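PDB 6JDR: PP1b from Porcine reproductive and respiratory syndrome virus, which is the nsp10 helicase of the viral replicase, carries a zinc-binding domain, and probably hydrolyses ATP to unwind RNA and DNA duplexes with 5' to 3' polarity. Local coordinates for residues Phe146-Pro151 / Gln270-Thr275; Val299-Val304 / Pro384-Pro389; Pro310-Gln315 / Arg324-Ile329; Arg356-Ile361 / Ser379-Pro384. The protein carries 1 engineered substitution. One frame throughout, in Å; residues are numbered along the deposited sequence.

Contact 1. Residues Phe146-Pro151 / Gln270-Thr275; sequences FIIGPP and QTQLKT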
loop_
_atom_site.group_PDB
_atom_site.type_symbol
_atom_site.label_atom_id
_atom_site.label_comp_id
_atom_site.label_asym_id
_atom_site.label_seq_id
_atom_site.Cartn_x
_atom_site.Cartn_y
_atom_site.Cartn_z
ATOM N N PHE A 146 -5.688 -1.267 2.175
ATOM C CA PHE A 146 -4.930 -1.421 3.408
ATOM C C PHE A 146 -4.353 -2.837 3.495
ATOM O O PHE A 146 -5.091 -3.796 3.716
ATOM C CB PHE A 146 -5.815 -1.135 4.622
ATOM C CG PHE A 146 -5.049 -1.003 5.909
ATOM C CD1 PHE A 146 -4.604 0.235 6.341
ATOM C CD2 PHE A 146 -4.768 -2.118 6.687
ATOM C CE1 PHE A 146 -3.893 0.362 7.523
ATOM C CE2 PHE A 146 -4.056 -1.998 7.870
ATOM C CZ PHE A 146 -3.620 -0.755 8.288
ATOM N N ILE A 147 -3.035 -2.952 3.333
ATOM C CA ILE A 147 -2.344 -4.243 3.380
ATOM C C ILE A 147 -1.994 -4.599 4.827
ATOM O O ILE A 147 -1.088 -4.011 5.418
ATOM C CB ILE A 147 -1.065 -4.245 2.503
ATOM C CG1 ILE A 147 -1.420 -4.354 1.014
ATOM C CG2 ILE A 147 -0.157 -5.424 2.845
ATOM C CD1 ILE A 147 -2.288 -3.242 0.476
ATOM N N ILE A 148 -2.717 -5.566 5.384
ATOM C CA ILE A 148 -2.454 -6.053 6.733
ATOM C C ILE A 148 -1.404 -7.152 6.643
ATOM O O ILE A 148 -1.560 -8.098 5.873
ATOM C CB ILE A 148 -3.718 -6.641 7.394
ATOM C CG1 ILE A 148 -4.882 -5.648 7.333
ATOM C CG2 ILE A 148 -3.425 -7.018 8.844
ATOM C CD1 ILE A 148 -6.211 -6.227 7.773
ATOM N N GLY A 149 -0.345 -7.034 7.436
ATOM C CA GLY A 149 0.741 -8.007 7.404
ATOM C C GLY A 149 0.408 -9.266 8.183
ATOM O O GLY A 149 -0.609 -9.316 8.880
ATOM N N PRO A 150 1.266 -10.296 8.070
ATOM C CA PRO A 150 1.107 -11.538 8.820
ATOM C C PRO A 150 1.731 -11.425 10.213
ATOM O O PRO A 150 2.362 -10.410 10.512
ATOM C CB PRO A 150 1.876 -12.544 7.968
ATOM C CG PRO A 150 2.974 -11.739 7.358
ATOM C CD PRO A 150 2.463 -10.329 7.210
ATOM N N PRO A 151 1.552 -12.454 11.064
ATOM C CA PRO A 151 2.169 -12.468 12.398
ATOM C C PRO A 151 3.689 -12.282 12.380
ATOM O O PRO A 151 4.217 -11.470 13.141
ATOM C CB PRO A 151 1.803 -13.852 12.937
ATOM C CG PRO A 151 0.520 -14.182 12.256
ATOM C CD PRO A 151 0.626 -13.588 10.879
ATOM N N GLN A 270 -9.529 -3.957 2.472
ATOM C CA GLN A 270 -8.437 -4.613 3.192
ATOM C C GLN A 270 -7.918 -5.870 2.495
ATOM O O GLN A 270 -8.671 -6.595 1.847
ATOM C CB GLN A 270 -8.881 -4.944 4.616
ATOM C CG GLN A 270 -8.995 -3.710 5.497
ATOM C CD GLN A 270 -9.707 -3.972 6.807
ATOM O OE1 GLN A 270 -9.771 -5.107 7.286
ATOM N NE2 GLN A 270 -10.247 -2.913 7.402
ATOM N N THR A 271 -6.617 -6.106 2.643
ATOM C CA THR A 271 -5.945 -7.280 2.102
ATOM C C THR A 271 -5.066 -7.902 3.191
ATOM O O THR A 271 -4.074 -7.307 3.613
ATOM C CB THR A 271 -5.069 -6.905 0.891
ATOM O OG1 THR A 271 -5.880 -6.297 -0.121
ATOM C CG2 THR A 271 -4.375 -8.137 0.311
ATOM N N GLN A 272 -5.445 -9.093 3.648
ATOM C CA GLN A 272 -4.674 -9.824 4.650
ATOM C C GLN A 272 -3.581 -10.637 3.968
ATOM O O GLN A 272 -3.869 -11.460 3.102
ATOM C CB GLN A 272 -5.595 -10.753 5.448
ATOM C CG GLN A 272 -4.907 -11.562 6.540
ATOM C CD GLN A 272 -4.282 -10.690 7.615
ATOM O OE1 GLN A 272 -4.984 -10.134 8.457
ATOM N NE2 GLN A 272 -2.956 -10.568 7.594
ATOM N N LEU A 273 -2.331 -10.403 4.357
ATOM C CA LEU A 273 -1.201 -11.191 3.846
ATOM C C LEU A 273 -1.102 -12.544 4.562
ATOM O O LEU A 273 -1.421 -12.657 5.749
ATOM C CB LEU A 273 0.120 -10.420 3.994
ATOM C CG LEU A 273 0.656 -9.646 2.783
ATOM C CD1 LEU A 273 -0.440 -8.979 1.969
ATOM C CD2 LEU A 273 1.684 -8.620 3.236
ATOM N N LYS A 274 -0.666 -13.564 3.824
ATOM C CA LYS A 274 -0.446 -14.901 4.383
ATOM C C LYS A 274 0.902 -15.447 3.924
ATOM O O LYS A 274 1.215 -15.427 2.730
ATOM C CB LYS A 274 -1.568 -15.852 3.966
ATOM C CG LYS A 274 -1.570 -17.176 4.714
ATOM C CD LYS A 274 -2.774 -18.022 4.334
ATOM C CE LYS A 274 -2.666 -19.440 4.878
ATOM N NZ LYS A 274 -2.784 -19.494 6.361
ATOM N N THR A 275 1.695 -15.924 4.879
ATOM C CA THR A 275 3.012 -16.485 4.584
ATOM C C THR A 275 2.893 -17.937 4.134
ATOM O O THR A 275 2.181 -18.729 4.751
ATOM C CB THR A 275 3.946 -16.426 5.809
ATOM O OG1 THR A 275 3.286 -16.993 6.946
ATOM C CG2 THR A 275 4.340 -14.989 6.111
#
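Phe-146, Ile-147 and Ile-148 run parallel to Gln-270, Thr-271 and Gln-272, two neighbouring strands in the parallel sheet of the first helicase core domain. The strand 145-148 leads straight into Gly-149 and Pro-150, the start of what is probably the P-loop (Walker A) of this superfamily 1 helicase. Three backbone hydrogen bonds join the pair: Thr-271 N to Phe-146 O, Ile-148 N to Thr-271 O at 2.8 Å, and Leu-273 N to Ile-148 O at 2.9 Å. Beyond the last of them a side-chain amide makes the next link between the strands. The chain of Gln-272 leaves the backbone with CG anti to N (chi1 -179°) and bends at chi2, which brings its amide across the branch of Ile-148; OE1 lies 3.5 Å from Ile-148 CG2. On the face shared by Ile-147 and Leu-273, the methyl CG2 of Ile-147 meets both ends of the leucine fork, 3.7 Å from Leu-273 CD1, and Trp-158 of the helix 155-162 packs on both residues. Further along, Pro-150 CG touches Thr-275 CG2 at 3.7 Å, the two side chains crossing at about a right angle. Strand 245-248 adjoins strand 145-148, while Lys-294 begins the strand beyond 270-276. Gln-272 NE2 donates a hydrogen bond to Gly-149 O (3.0 Å) from above its carbonyl plane, and another to Leu-273 O, on a lone pair in that carbonyl's plane.

Contact 2. Residues Val299-Val304 / Pro384-Pro389; sequences VNTTRV and PAKGTP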
loop_
_atom_site.group_PDB
_atom_site.type_symbol
_atom_site.label_atom_id
_atom_site.label_comp_id
_atom_site.label_asym_id
_atom_site.label_seq_id
_atom_site.Cartn_x
_atom_site.Cartn_y
_atom_site.Cartn_z
ATOM N N VAL A 299 9.842 -18.690 0.839
ATOM C CA VAL A 299 10.876 -19.615 0.373
ATOM C C VAL A 299 11.169 -19.319 -1.098
ATOM O O VAL A 299 10.585 -18.403 -1.674
ATOM C CB VAL A 299 10.465 -21.094 0.578
ATOM C CG1 VAL A 299 10.308 -21.396 2.060
ATOM C CG2 VAL A 299 9.183 -21.430 -0.175
ATOM N N ASN A 300 12.076 -20.086 -1.698
ATOM C CA ASN A 300 12.519 -19.826 -3.069
ATOM C C ASN A 300 11.543 -20.322 -4.132
ATOM O O ASN A 300 10.604 -21.071 -3.842
ATOM C CB ASN A 300 13.896 -20.454 -3.314
ATOM C CG ASN A 300 14.970 -19.887 -2.404
ATOM O OD1 ASN A 300 15.068 -18.673 -2.221
ATOM N ND2 ASN A 300 15.783 -20.766 -1.828
ATOM N N THR A 301 11.795 -19.896 -5.367
ATOM C CA THR A 301 10.983 -20.261 -6.520
ATOM C C THR A 301 10.925 -21.774 -6.733
ATOM O O THR A 301 11.948 -22.459 -6.688
ATOM C CB THR A 301 11.539 -19.610 -7.802
ATOM O OG1 THR A 301 11.668 -18.198 -7.604
ATOM C CG2 THR A 301 10.623 -19.873 -8.999
ATOM N N THR A 302 9.716 -22.279 -6.961
ATOM C CA THR A 302 9.504 -23.671 -7.336
ATOM C C THR A 302 9.632 -23.757 -8.849
ATOM O O THR A 302 9.012 -22.974 -9.569
ATOM C CB THR A 302 8.109 -24.157 -6.905
ATOM O OG1 THR A 302 7.939 -23.937 -5.499
ATOM C CG2 THR A 302 7.925 -25.642 -7.206
ATOM N N ARG A 303 10.445 -24.694 -9.329
ATOM C CA ARG A 303 10.702 -24.831 -10.762
ATOM C C ARG A 303 9.492 -25.422 -11.483
ATOM O O ARG A 303 8.838 -26.328 -10.972
ATOM C CB ARG A 303 11.936 -25.707 -11.005
ATOM C CG ARG A 303 12.405 -25.745 -12.452
ATOM C CD ARG A 303 13.596 -26.675 -12.625
ATOM N NE ARG A 303 14.824 -26.115 -12.060
ATOM C CZ ARG A 303 15.986 -26.763 -11.975
ATOM N NH1 ARG A 303 16.104 -28.013 -12.413
ATOM N NH2 ARG A 303 17.042 -26.157 -11.443
ATOM N N VAL A 304 9.206 -24.895 -12.670
ATOM C CA VAL A 304 8.126 -25.399 -13.507
ATOM C C VAL A 304 8.658 -25.620 -14.918
ATOM O O VAL A 304 9.138 -24.685 -15.563
ATOM C CB VAL A 304 6.929 -24.425 -13.541
ATOM C CG1 VAL A 304 5.847 -24.934 -14.488
ATOM C CG2 VAL A 304 6.371 -24.224 -12.138
ATOM N N PRO A 384 3.256 -20.176 -15.687
ATOM C CA PRO A 384 4.340 -20.062 -16.663
ATOM C C PRO A 384 5.543 -20.930 -16.306
ATOM O O PRO A 384 5.747 -21.263 -15.137
ATOM C CB PRO A 384 4.722 -18.571 -16.614
ATOM C CG PRO A 384 3.696 -17.896 -15.766
ATOM C CD PRO A 384 3.110 -18.950 -14.882
ATOM N N ALA A 385 6.324 -21.292 -17.318
ATOM C CA ALA A 385 7.555 -22.041 -17.108
ATOM C C ALA A 385 8.561 -21.161 -16.375
ATOM O O ALA A 385 8.835 -20.037 -16.799
ATOM C CB ALA A 385 8.129 -22.505 -18.438
ATOM N N LYS A 386 9.096 -21.683 -15.275
ATOM C CA LYS A 386 10.050 -20.969 -14.433
ATOM C C LYS A 386 11.243 -21.871 -14.141
ATOM O O LYS A 386 11.084 -22.948 -13.564
ATOM C CB LYS A 386 9.390 -20.533 -13.117
ATOM C CG LYS A 386 9.201 -19.030 -12.954
ATOM C CD LYS A 386 8.322 -18.418 -14.035
ATOM C CE LYS A 386 7.943 -16.985 -13.687
ATOM N NZ LYS A 386 7.353 -16.254 -14.842
ATOM N N GLY A 387 12.429 -21.429 -14.553
ATOM C CA GLY A 387 13.670 -22.131 -14.244
ATOM C C GLY A 387 14.291 -21.586 -12.973
ATOM O O GLY A 387 13.886 -20.534 -12.478
ATOM N N THR A 388 15.266 -22.314 -12.439
ATOM C CA THR A 388 16.030 -21.866 -11.277
ATOM C C THR A 388 17.479 -22.342 -11.401
ATOM O O THR A 388 17.717 -23.498 -11.755
ATOM C CB THR A 388 15.440 -22.416 -9.965
ATOM O OG1 THR A 388 15.229 -23.827 -10.085
ATOM C CG2 THR A 388 14.119 -21.736 -9.632
ATOM N N PRO A 389 18.453 -21.457 -11.113
ATOM C CA PRO A 389 19.858 -21.866 -11.140
ATOM C C PRO A 389 20.211 -22.715 -9.914
ATOM O O PRO A 389 20.778 -22.212 -8.939
ATOM C CB PRO A 389 20.611 -20.533 -11.152
ATOM C CG PRO A 389 19.705 -19.591 -10.437
ATOM C CD PRO A 389 18.300 -20.038 -10.737
#
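Arg-303 turns the NE/NH2 side of its guanidinium to Thr-388, gripping that one residue with two nitrogens, at the edge strand 303-307 of the second parallel sheet of the helicase core. NE donates to Thr-388 OG1 at 3.0 Å, while NH2 reaches Thr-388 O at 2.8 Å and makes a longer bond to the same OG1. The arginine is extended as far as CD and then bends at chi3 (-73°), which turns NE toward the threonine. The hydroxyl therefore takes two N-H groups; it sits between the backbone N and the carbonyl carbon of Thr-388 (chi1 49°), leaving CG2 to lie against Thr-301 CB at 3.8 Å. NH2 has a further acceptor in Val-390 O, just past the loop segment.

One residue on, at Val-304, the backbones form a single antiparallel bridge, a hydrogen-bonded pair with Lys-386. Val-304 N gives to Lys-386 O at 2.8 Å, and Lys-386 N returns a bond to Val-304 O. The loop 384-389 is thus joined to the start of edge strand 303-307 at one bridge, and the strand's other side pairs with strand 367-371 through Arg-303. The aliphatic part of the arginine completes the contact, with CG 3.3 Å from Lys-386 O.

Contact 3. Residues Pro310-Gln315 / Arg324-Ile329; sequences PVRYGQ and REDSAI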
loop_
_atom_site.group_PDB
_atom_site.type_symbol
_atom_site.label_atom_id
_atom_site.label_comp_id
_atom_site.label_asym_id
_atom_site.label_seq_id
_atom_site.Cartn_x
_atom_site.Cartn_y
_atom_site.Cartn_z
ATOM N N PRO A 310 6.963 -37.967 -21.767
ATOM C CA PRO A 310 6.784 -38.399 -20.372
ATOM C C PRO A 310 8.091 -38.506 -19.584
ATOM O O PRO A 310 9.150 -38.725 -20.172
ATOM C CB PRO A 310 6.141 -39.783 -20.511
ATOM C CG PRO A 310 5.473 -39.766 -21.840
ATOM C CD PRO A 310 6.331 -38.904 -22.717
ATOM N N VAL A 311 8.004 -38.358 -18.266
ATOM C CA VAL A 311 9.186 -38.360 -17.407
ATOM C C VAL A 311 8.848 -38.871 -16.002
ATOM O O VAL A 311 7.689 -38.830 -15.585
ATOM C CB VAL A 311 9.812 -36.949 -17.348
ATOM C CG1 VAL A 311 8.924 -35.980 -16.576
ATOM C CG2 VAL A 311 11.211 -36.998 -16.756
ATOM N N ARG A 312 9.862 -39.363 -15.290
ATOM C CA ARG A 312 9.680 -39.978 -13.976
ATOM C C ARG A 312 10.504 -39.275 -12.891
ATOM O O ARG A 312 11.250 -39.923 -12.154
ATOM C CB ARG A 312 10.077 -41.458 -14.038
ATOM C CG ARG A 312 9.310 -42.286 -15.057
ATOM C CD ARG A 312 7.897 -42.603 -14.589
ATOM N NE ARG A 312 7.290 -43.667 -15.389
ATOM C CZ ARG A 312 7.552 -44.969 -15.259
ATOM N NH1 ARG A 312 8.424 -45.407 -14.352
ATOM N NH2 ARG A 312 6.938 -45.844 -16.049
ATOM N N TYR A 313 10.363 -37.956 -12.787
ATOM C CA TYR A 313 11.079 -37.190 -11.765
ATOM C C TYR A 313 10.225 -37.001 -10.514
ATOM O O TYR A 313 9.108 -36.488 -10.589
ATOM C CB TYR A 313 11.508 -35.825 -12.309
ATOM C CG TYR A 313 12.532 -35.871 -13.429
ATOM C CD1 TYR A 313 13.558 -36.818 -13.440
ATOM C CD2 TYR A 313 12.497 -34.938 -14.461
ATOM C CE1 TYR A 313 14.498 -36.846 -14.457
ATOM C CE2 TYR A 313 13.437 -34.958 -15.480
ATOM C CZ TYR A 313 14.433 -35.916 -15.474
ATOM O OH TYR A 313 15.367 -35.942 -16.483
ATOM N N GLY A 314 10.761 -37.413 -9.367
ATOM C CA GLY A 314 10.050 -37.309 -8.094
ATOM C C GLY A 314 8.823 -38.197 -8.070
ATOM O O GLY A 314 8.794 -39.233 -8.728
ATOM N N GLN A 315 7.808 -37.789 -7.314
ATOM C CA GLN A 315 6.538 -38.507 -7.288
ATOM C C GLN A 315 5.721 -38.150 -8.524
ATOM O O GLN A 315 5.500 -36.973 -8.802
ATOM C CB GLN A 315 5.747 -38.157 -6.024
ATOM C CG GLN A 315 4.391 -38.844 -5.916
ATOM C CD GLN A 315 4.498 -40.357 -5.944
ATOM O OE1 GLN A 315 5.076 -40.961 -5.042
ATOM N NE2 GLN A 315 3.943 -40.980 -6.982
ATOM N N ARG A 324 -1.712 -44.691 -14.348
ATOM C CA ARG A 324 -0.662 -44.920 -13.357
ATOM C C ARG A 324 0.334 -45.967 -13.837
ATOM O O ARG A 324 -0.059 -47.025 -14.321
ATOM C CB ARG A 324 -1.251 -45.415 -12.042
ATOM C CG ARG A 324 -2.102 -44.411 -11.286
ATOM C CD ARG A 324 -2.779 -45.100 -10.113
ATOM N NE ARG A 324 -1.806 -45.809 -9.279
ATOM C CZ ARG A 324 -2.053 -46.912 -8.574
ATOM N NH1 ARG A 324 -3.254 -47.480 -8.571
ATOM N NH2 ARG A 324 -1.076 -47.459 -7.862
ATOM N N GLU A 325 1.621 -45.666 -13.678
ATOM C CA GLU A 325 2.704 -46.588 -14.011
ATOM C C GLU A 325 3.722 -46.583 -12.883
ATOM O O GLU A 325 3.905 -45.565 -12.221
ATOM C CB GLU A 325 3.387 -46.161 -15.312
ATOM C CG GLU A 325 2.440 -46.009 -16.493
ATOM C CD GLU A 325 3.126 -45.491 -17.743
ATOM O OE1 GLU A 325 4.353 -45.259 -17.711
ATOM O OE2 GLU A 325 2.427 -45.320 -18.765
ATOM N N ASP A 326 4.383 -47.717 -12.668
ATOM C CA ASP A 326 5.415 -47.824 -11.638
ATOM C C ASP A 326 4.826 -47.412 -10.273
ATOM O O ASP A 326 3.787 -47.942 -9.880
ATOM C CB ASP A 326 6.648 -46.998 -12.049
ATOM C CG ASP A 326 7.903 -47.368 -11.266
ATOM O OD1 ASP A 326 7.786 -47.830 -10.110
ATOM O OD2 ASP A 326 9.013 -47.182 -11.812
ATOM N N SER A 327 5.450 -46.464 -9.574
ATOM C CA SER A 327 4.999 -46.048 -8.247
ATOM C C SER A 327 4.208 -44.731 -8.284
ATOM O O SER A 327 4.206 -43.974 -7.312
ATOM C CB SER A 327 6.212 -45.907 -7.324
ATOM O OG SER A 327 7.128 -44.955 -7.839
ATOM N N ALA A 328 3.531 -44.467 -9.401
ATOM C CA ALA A 328 2.723 -43.260 -9.548
ATOM C C ALA A 328 1.414 -43.392 -8.780
ATOM O O ALA A 328 0.926 -44.499 -8.561
ATOM C CB ALA A 328 2.441 -42.992 -11.017
ATOM N N ILE A 329 0.850 -42.252 -8.389
ATOM C CA ILE A 329 -0.423 -42.210 -7.665
ATOM C C ILE A 329 -1.367 -41.197 -8.294
ATOM O O ILE A 329 -0.942 -40.336 -9.067
ATOM C CB ILE A 329 -0.218 -41.847 -6.179
ATOM C CG1 ILE A 329 0.488 -40.490 -6.040
ATOM C CG2 ILE A 329 0.576 -42.942 -5.478
ATOM C CD1 ILE A 329 0.583 -39.990 -4.615
#
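Gln-315 NE2 donates an almost straight hydrogen bond, 3.0 Å long with an N-H...O angle of 175°, to Ser-327 O in the type II' beta turn that runs from Glu-325 to Ala-328. This turn leads into strand 329-330, at the border of the second parallel sheet of the helicase core. Gln-315 starts the adjacent strand 315-318. Its CG is anti to the backbone N and the chain bends at chi2 (58°), which swings CD and the amide toward the turn; the acceptor lies in the amide plane. NE2 also rests against Ile-329 CG1 at 3.6 Å, the two side chains crossing at about a right angle.

Arg-312 forms a salt-bridge network with the two acidic residues that begin the turn. NH2 meets Glu-325 OE1 at 3.1 Å, near the guanidinium plane and on the anti lone pair of that oxygen, with the carboxylate plane turned 75° from the guanidinium. Asp-326 OD2 also lies close to the like-charged Asp-397, and the arginine would be expected to offset part of this charge. Within the turn, Ala-328 N bonds to Glu-325 O at 3.0 Å. The second arm of the network runs from Arg-312 NH1 to Asp-326 OD2, 3.2 Å apart.

Contact 4. Residues Arg356-Ile361 / Ser379-Pro384; sequences RALVAI and SVFDLP. Engineered in segment 379-384: Val-380 (natural residue Met).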
loop_
_atom_site.group_PDB
_atom_site.type_symbol
_atom_site.label_atom_id
_atom_site.label_comp_id
_atom_site.label_asym_id
_atom_site.label_seq_id
_atom_site.Cartn_x
_atom_site.Cartn_y
_atom_site.Cartn_z
ATOM N N ARG A 356 -8.551 -30.709 -8.816
ATOM C CA ARG A 356 -7.439 -31.641 -9.071
ATOM C C ARG A 356 -6.141 -30.910 -9.403
ATOM O O ARG A 356 -5.071 -31.281 -8.926
ATOM C CB ARG A 356 -7.759 -32.577 -10.242
ATOM C CG ARG A 356 -8.880 -33.575 -10.005
ATOM C CD ARG A 356 -8.958 -34.575 -11.154
ATOM N NE ARG A 356 -10.286 -35.179 -11.280
ATOM C CZ ARG A 356 -10.787 -36.103 -10.458
ATOM N NH1 ARG A 356 -10.087 -36.556 -9.420
ATOM N NH2 ARG A 356 -12.011 -36.578 -10.673
ATOM N N ALA A 357 -6.239 -29.886 -10.244
ATOM C CA ALA A 357 -5.069 -29.110 -10.644
ATOM C C ALA A 357 -4.481 -28.348 -9.462
ATOM O O ALA A 357 -3.267 -28.242 -9.336
ATOM C CB ALA A 357 -5.419 -28.155 -11.774
ATOM N N LEU A 358 -5.344 -27.825 -8.597
ATOM C CA LEU A 358 -4.895 -27.123 -7.401
ATOM C C LEU A 358 -4.112 -28.056 -6.482
ATOM O O LEU A 358 -3.095 -27.662 -5.916
ATOM C CB LEU A 358 -6.083 -26.519 -6.646
ATOM C CG LEU A 358 -5.767 -25.806 -5.325
ATOM C CD1 LEU A 358 -4.680 -24.753 -5.504
ATOM C CD2 LEU A 358 -7.028 -25.181 -4.745
ATOM N N VAL A 359 -4.587 -29.289 -6.338
ATOM C CA VAL A 359 -3.902 -30.264 -5.494
ATOM C C VAL A 359 -2.559 -30.634 -6.114
ATOM O O VAL A 359 -1.555 -30.692 -5.416
ATOM C CB VAL A 359 -4.748 -31.532 -5.265
ATOM C CG1 VAL A 359 -3.950 -32.582 -4.503
ATOM C CG2 VAL A 359 -6.017 -31.193 -4.498
ATOM N N ALA A 360 -2.545 -30.854 -7.425
ATOM C CA ALA A 360 -1.336 -31.287 -8.137
ATOM C C ALA A 360 -0.209 -30.255 -8.110
ATOM O O ALA A 360 0.960 -30.608 -7.953
ATOM C CB ALA A 360 -1.675 -31.644 -9.576
ATOM N N ILE A 361 -0.566 -28.983 -8.266
ATOM C CA ILE A 361 0.410 -27.898 -8.291
ATOM C C ILE A 361 0.996 -27.617 -6.905
ATOM O O ILE A 361 2.131 -27.149 -6.792
ATOM C CB ILE A 361 -0.226 -26.613 -8.868
ATOM C CG1 ILE A 361 -0.628 -26.828 -10.335
ATOM C CG2 ILE A 361 0.712 -25.418 -8.742
ATOM C CD1 ILE A 361 0.494 -27.295 -11.235
ATOM N N SER A 379 -6.109 -24.049 -19.561
ATOM C CA SER A 379 -7.535 -23.735 -19.434
ATOM C C SER A 379 -8.059 -23.793 -17.993
ATOM O O SER A 379 -9.240 -23.537 -17.751
ATOM C CB SER A 379 -8.360 -24.682 -20.313
ATOM O OG SER A 379 -8.215 -26.027 -19.893
ATOM N N VAL A 380 -7.188 -24.145 -17.049
ATOM C CA VAL A 380 -7.534 -24.180 -15.631
ATOM C C VAL A 380 -6.609 -23.296 -14.782
ATOM O O VAL A 380 -7.038 -22.741 -13.767
ATOM C CB VAL A 380 -7.487 -25.628 -15.104
ATOM C CG1 VAL A 380 -8.104 -25.725 -13.721
ATOM C CG2 VAL A 380 -8.222 -26.563 -16.057
ATOM N N PHE A 381 -5.349 -23.166 -15.194
ATOM C CA PHE A 381 -4.358 -22.422 -14.429
ATOM C C PHE A 381 -3.474 -21.568 -15.317
ATOM O O PHE A 381 -3.234 -21.903 -16.477
ATOM C CB PHE A 381 -3.466 -23.390 -13.651
ATOM C CG PHE A 381 -3.948 -23.677 -12.264
ATOM C CD1 PHE A 381 -4.931 -24.626 -12.038
ATOM C CD2 PHE A 381 -3.414 -22.998 -11.182
ATOM C CE1 PHE A 381 -5.377 -24.893 -10.756
ATOM C CE2 PHE A 381 -3.853 -23.260 -9.899
ATOM C CZ PHE A 381 -4.834 -24.211 -9.684
ATOM N N ASP A 382 -2.996 -20.462 -14.750
ATOM C CA ASP A 382 -1.921 -19.677 -15.336
ATOM C C ASP A 382 -0.659 -20.052 -14.580
ATOM O O ASP A 382 -0.466 -19.647 -13.432
ATOM C CB ASP A 382 -2.202 -18.178 -15.210
ATOM C CG ASP A 382 -3.422 -17.745 -16.005
ATOM O OD1 ASP A 382 -4.220 -16.934 -15.484
ATOM O OD2 ASP A 382 -3.588 -18.218 -17.152
ATOM N N LEU A 383 0.179 -20.861 -15.218
ATOM C CA LEU A 383 1.403 -21.348 -14.596
ATOM C C LEU A 383 2.539 -21.312 -15.611
ATOM O O LEU A 383 2.762 -22.289 -16.328
ATOM C CB LEU A 383 1.192 -22.768 -14.062
ATOM C CG LEU A 383 2.350 -23.378 -13.273
ATOM C CD1 LEU A 383 2.601 -22.622 -11.976
ATOM C CD2 LEU A 383 2.063 -24.844 -12.990
ATOM N N PRO A 384 3.256 -20.176 -15.687
ATOM C CA PRO A 384 4.340 -20.062 -16.663
ATOM C C PRO A 384 5.543 -20.930 -16.306
ATOM O O PRO A 384 5.747 -21.263 -15.137
ATOM C CB PRO A 384 4.722 -18.571 -16.614
ATOM C CG PRO A 384 3.696 -17.896 -15.766
ATOM C CD PRO A 384 3.110 -18.950 -14.882
#
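The ring of Phe-381 meets helix 354-361 at Ala-357 and Leu-358. Ala-357 CB approaches the ring obliquely, lying 3.4 Å from Phe-381 CE1 and 3.6 Å from Phe-381 CD1. The adjoining ring carbon CZ reaches on to the next residue, 3.7 Å from Leu-358 CA and 4.0 Å from Leu-358 CB, so that the aromatic ring comes up against the helix backbone as well as its side chains. Ala-357 CB is also met by Val-380, an engineered residue (Met in the natural sequence), whose CG1 lies 4.1 Å away.

One turn farther along the helix the mode of contact changes. Ile-361 and Leu-383 reach for each other tip to tip, with Ile-361 CD1 3.4 Å from Leu-383 CD2. In Leu-383, chi1 (-175°) sets CG anti to the backbone N, and chi2 (65°) then places CD1. Residues 357 and 361 thus present the same side of the helix to the loop. No hydrogen bond crosses between the two segments, and the side chains that meet are apolar.

Arg-354, at the start of the helix, adds a cation-pi interaction with the ring of Phe-381 and a hydrogen bond to Val-380 O. Helix 281-287 completes the apolar cluster: Ile-287 touches Leu-358 and Phe-381, and Ile-283 touches Ile-361 and Leu-383. Tyr-306 OH, on strand 303-307, is hydrogen-bonded to Leu-383 O, so the loop 379-384 is fixed between two helices and the edge of the sheet.

How the contacts relate
Contact 1 lies in the seven-stranded parallel sheet of the first core domain, whereas contacts 2, 3 and 4 gather round the five-stranded parallel sheet of the second, a division that matches the paired RecA-like domains of superfamily 1 helicases. Contact 1 closes before the others open, and its centre is about 24 Å from those of contacts 2 and 4 and about 38 Å from that of contact 3. Contact 2 spans the chain that holds contacts 3 and 4 in turn. Contacts 2 and 4 share Pro-384 and touch through Val-304 CG1 and Leu-383 CG, 4.0 Å apart, so one continuous loop links helix 354-361 with edge strand 303-307; contact 3 lies at the sheet's opposite border, strand 329-330.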